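PDB 3FOT: trichothecene 15-O-acetyltransferase TRI3 from Fusarium sporotrichioides, which acetylates the 15-hydroxyl group of trichothecene intermediates such as 15-deacetylcalonectrin during biosynthesis of T-2 toxin, using acetyl-coenzyme A as the probable acyl donor. Local coordinates for residues Asp330-Ser335 against Val362-Asn367. Numbering follows the deposited sequence.
Sequences DEVFIS and VVRIEN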
loop_
_atom_site.group_PDB
_atom_site.type_symbol
_atom_site.label_atom_id
_atom_site.label_comp_id
_atom_site.label_asym_id
_atom_site.label_seq_id
_atom_site.Cartn_x
_atom_site.Cartn_y
_atom_site.Cartn_z
ATOM N N ASP A 330 -18.558 -28.850 -3.339
ATOM C CA ASP A 330 -19.295 -27.598 -3.253
ATOM C C ASP A 330 -18.476 -26.449 -2.677
ATOM O O ASP A 330 -19.040 -25.470 -2.199
ATOM C CB ASP A 330 -20.569 -27.789 -2.433
ATOM C CG ASP A 330 -21.469 -28.862 -3.008
ATOM O OD1 ASP A 330 -21.328 -29.179 -4.207
ATOM O OD2 ASP A 330 -22.314 -29.380 -2.258
ATOM N N GLU A 331 -17.149 -26.563 -2.744
ATOM C CA GLU A 331 -16.276 -25.492 -2.268
ATOM C C GLU A 331 -16.542 -24.188 -3.005
ATOM O O GLU A 331 -16.825 -24.174 -4.202
ATOM C CB GLU A 331 -14.813 -25.854 -2.452
ATOM C CG GLU A 331 -14.343 -26.912 -1.506
ATOM C CD GLU A 331 -13.837 -26.397 -0.174
ATOM O OE1 GLU A 331 -13.768 -25.169 0.050
ATOM O OE2 GLU A 331 -13.480 -27.256 0.657
ATOM N N VAL A 332 -16.446 -23.092 -2.269
ATOM C CA VAL A 332 -16.559 -21.776 -2.870
ATOM C C VAL A 332 -15.280 -21.038 -2.554
ATOM O O VAL A 332 -14.861 -21.004 -1.395
ATOM C CB VAL A 332 -17.747 -20.992 -2.279
ATOM C CG1 VAL A 332 -18.018 -19.720 -3.083
ATOM C CG2 VAL A 332 -18.992 -21.868 -2.252
ATOM N N PHE A 333 -14.654 -20.464 -3.578
ATOM C CA PHE A 333 -13.535 -19.560 -3.333
ATOM C C PHE A 333 -14.124 -18.262 -2.814
ATOM O O PHE A 333 -14.906 -17.611 -3.502
ATOM C CB PHE A 333 -12.701 -19.325 -4.591
ATOM C CG PHE A 333 -11.558 -18.395 -4.362
ATOM C CD1 PHE A 333 -10.352 -18.873 -3.857
ATOM C CD2 PHE A 333 -11.701 -17.038 -4.613
ATOM C CE1 PHE A 333 -9.277 -17.985 -3.600
ATOM C CE2 PHE A 333 -10.636 -16.157 -4.363
ATOM C CZ PHE A 333 -9.438 -16.642 -3.864
ATOM N N ILE A 334 -13.780 -17.939 -1.573
ATOM C CA ILE A 334 -14.266 -16.739 -0.902
ATOM C C ILE A 334 -13.033 -15.985 -0.413
ATOM O O ILE A 334 -12.154 -16.550 0.249
ATOM C CB ILE A 334 -15.196 -17.076 0.293
ATOM C CG1 ILE A 334 -16.437 -17.846 -0.186
ATOM C CG2 ILE A 334 -15.627 -15.796 1.035
ATOM C CD1 ILE A 334 -17.275 -18.414 0.932
ATOM N N SER A 335 -12.972 -14.710 -0.751
ATOM C CA SER A 335 -11.836 -13.890 -0.378
ATOM C C SER A 335 -12.319 -12.507 0.048
ATOM O O SER A 335 -12.831 -11.747 -0.782
ATOM C CB SER A 335 -10.851 -13.752 -1.540
ATOM O OG SER A 335 -9.721 -12.993 -1.130
ATOM N N VAL A 362 -16.316 -8.910 -0.666
ATOM C CA VAL A 362 -16.044 -10.335 -0.617
ATOM C C VAL A 362 -16.149 -10.868 -2.039
ATOM O O VAL A 362 -17.209 -10.796 -2.670
ATOM C CB VAL A 362 -16.999 -11.117 0.338
ATOM C CG1 VAL A 362 -16.648 -12.587 0.348
ATOM C CG2 VAL A 362 -16.928 -10.564 1.759
ATOM N N VAL A 363 -15.021 -11.340 -2.552
ATOM C CA VAL A 363 -14.990 -12.047 -3.835
ATOM C C VAL A 363 -15.473 -13.490 -3.623
ATOM O O VAL A 363 -15.020 -14.171 -2.709
ATOM C CB VAL A 363 -13.555 -12.039 -4.406
ATOM C CG1 VAL A 363 -13.430 -12.919 -5.669
ATOM C CG2 VAL A 363 -13.152 -10.623 -4.704
ATOM N N ARG A 364 -16.371 -13.948 -4.496
ATOM C CA ARG A 364 -16.904 -15.296 -4.439
ATOM C C ARG A 364 -16.893 -15.929 -5.808
ATOM O O ARG A 364 -17.382 -15.334 -6.773
ATOM C CB ARG A 364 -18.341 -15.283 -3.915
ATOM C CG ARG A 364 -18.493 -14.853 -2.489
ATOM C CD ARG A 364 -19.979 -14.834 -2.103
ATOM N NE ARG A 364 -20.709 -15.963 -2.698
ATOM C CZ ARG A 364 -20.931 -17.132 -2.104
ATOM N NH1 ARG A 364 -20.496 -17.367 -0.869
ATOM N NH2 ARG A 364 -21.599 -18.078 -2.754
ATOM N N ILE A 365 -16.316 -17.124 -5.899
ATOM C CA ILE A 365 -16.354 -17.880 -7.152
ATOM C C ILE A 365 -16.823 -19.297 -6.801
ATOM O O ILE A 365 -16.159 -19.998 -6.048
ATOM C CB ILE A 365 -14.980 -17.930 -7.879
ATOM C CG1 ILE A 365 -14.432 -16.509 -8.157
ATOM C CG2 ILE A 365 -15.090 -18.787 -9.172
ATOM C CD1 ILE A 365 -12.939 -16.449 -8.408
ATOM N N GLU A 366 -17.996 -19.675 -7.317
ATOM C CA GLU A 366 -18.525 -21.021 -7.137
ATOM C C GLU A 366 -18.195 -21.844 -8.373
ATOM O O GLU A 366 -17.654 -21.320 -9.356
ATOM C CB GLU A 366 -20.049 -21.003 -6.941
ATOM C CG GLU A 366 -20.589 -20.050 -5.877
ATOM C CD GLU A 366 -22.109 -19.960 -5.940
ATOM O OE1 GLU A 366 -22.658 -18.909 -5.575
ATOM O OE2 GLU A 366 -22.758 -20.950 -6.366
ATOM N N ASN A 367 -18.531 -23.132 -8.314
ATOM C CA ASN A 367 -18.294 -24.114 -9.384
ATOM C C ASN A 367 -16.851 -24.121 -9.860
ATOM O O ASN A 367 -16.511 -23.959 -11.047
ATOM C CB ASN A 367 -19.293 -24.004 -10.534
ATOM C CG ASN A 367 -19.411 -25.306 -11.328
ATOM O OD1 ASN A 367 -18.739 -26.302 -11.031
ATOM N ND2 ASN A 367 -20.272 -25.301 -12.335
HETATM O O HOH W 1 -19.347 -24.061 -5.463
#
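Phe-333 and Ile-365 form a hydrogen-bonded pair in the two-stranded antiparallel sheet made by strands 333-340 and 358-365. Ile-365 N gives a bond to Phe-333 O (2.8 Å), Phe-333 N returns one to Ile-365 O, and Ser-335 and Val-363 repeat this double link. On the face these four residues share, the Ile-365 CD1 methyl lies 4.0 Å from Phe-333 CD2, while Val-363 CG1 sits at the ring's edge. Large apolar groups suit this buried side, where helices 306-321 and 379-401 pack; small Ser-335 comes nearest the Val-363 side chain CB to CB, at 4.3 Å. On the other face, Ile-334 CG2, anti to its backbone N, presses on Val-362 CG1 at a tight 3.4 Å, and Val-362 is buried under helices 246-264 and 379-401. The long Arg-364 chain, bent at chi3 (39°), runs beside Ile-334 and lays one guanidinium face over Val-332 CG1. Toward the exposed end, where charge suits solvent, Glu-366 OE1 lies at the guanidinium edge, in plane, and Arg-364 NH2 salt-bridges it (3.1 Å) from above the carboxylate plane. One water joins Glu-331 O to Asn-367 N. The result is a two-stranded antiparallel sheet with a long connection containing helix 347-350, within a BAHD-superfamily acyltransferase fold.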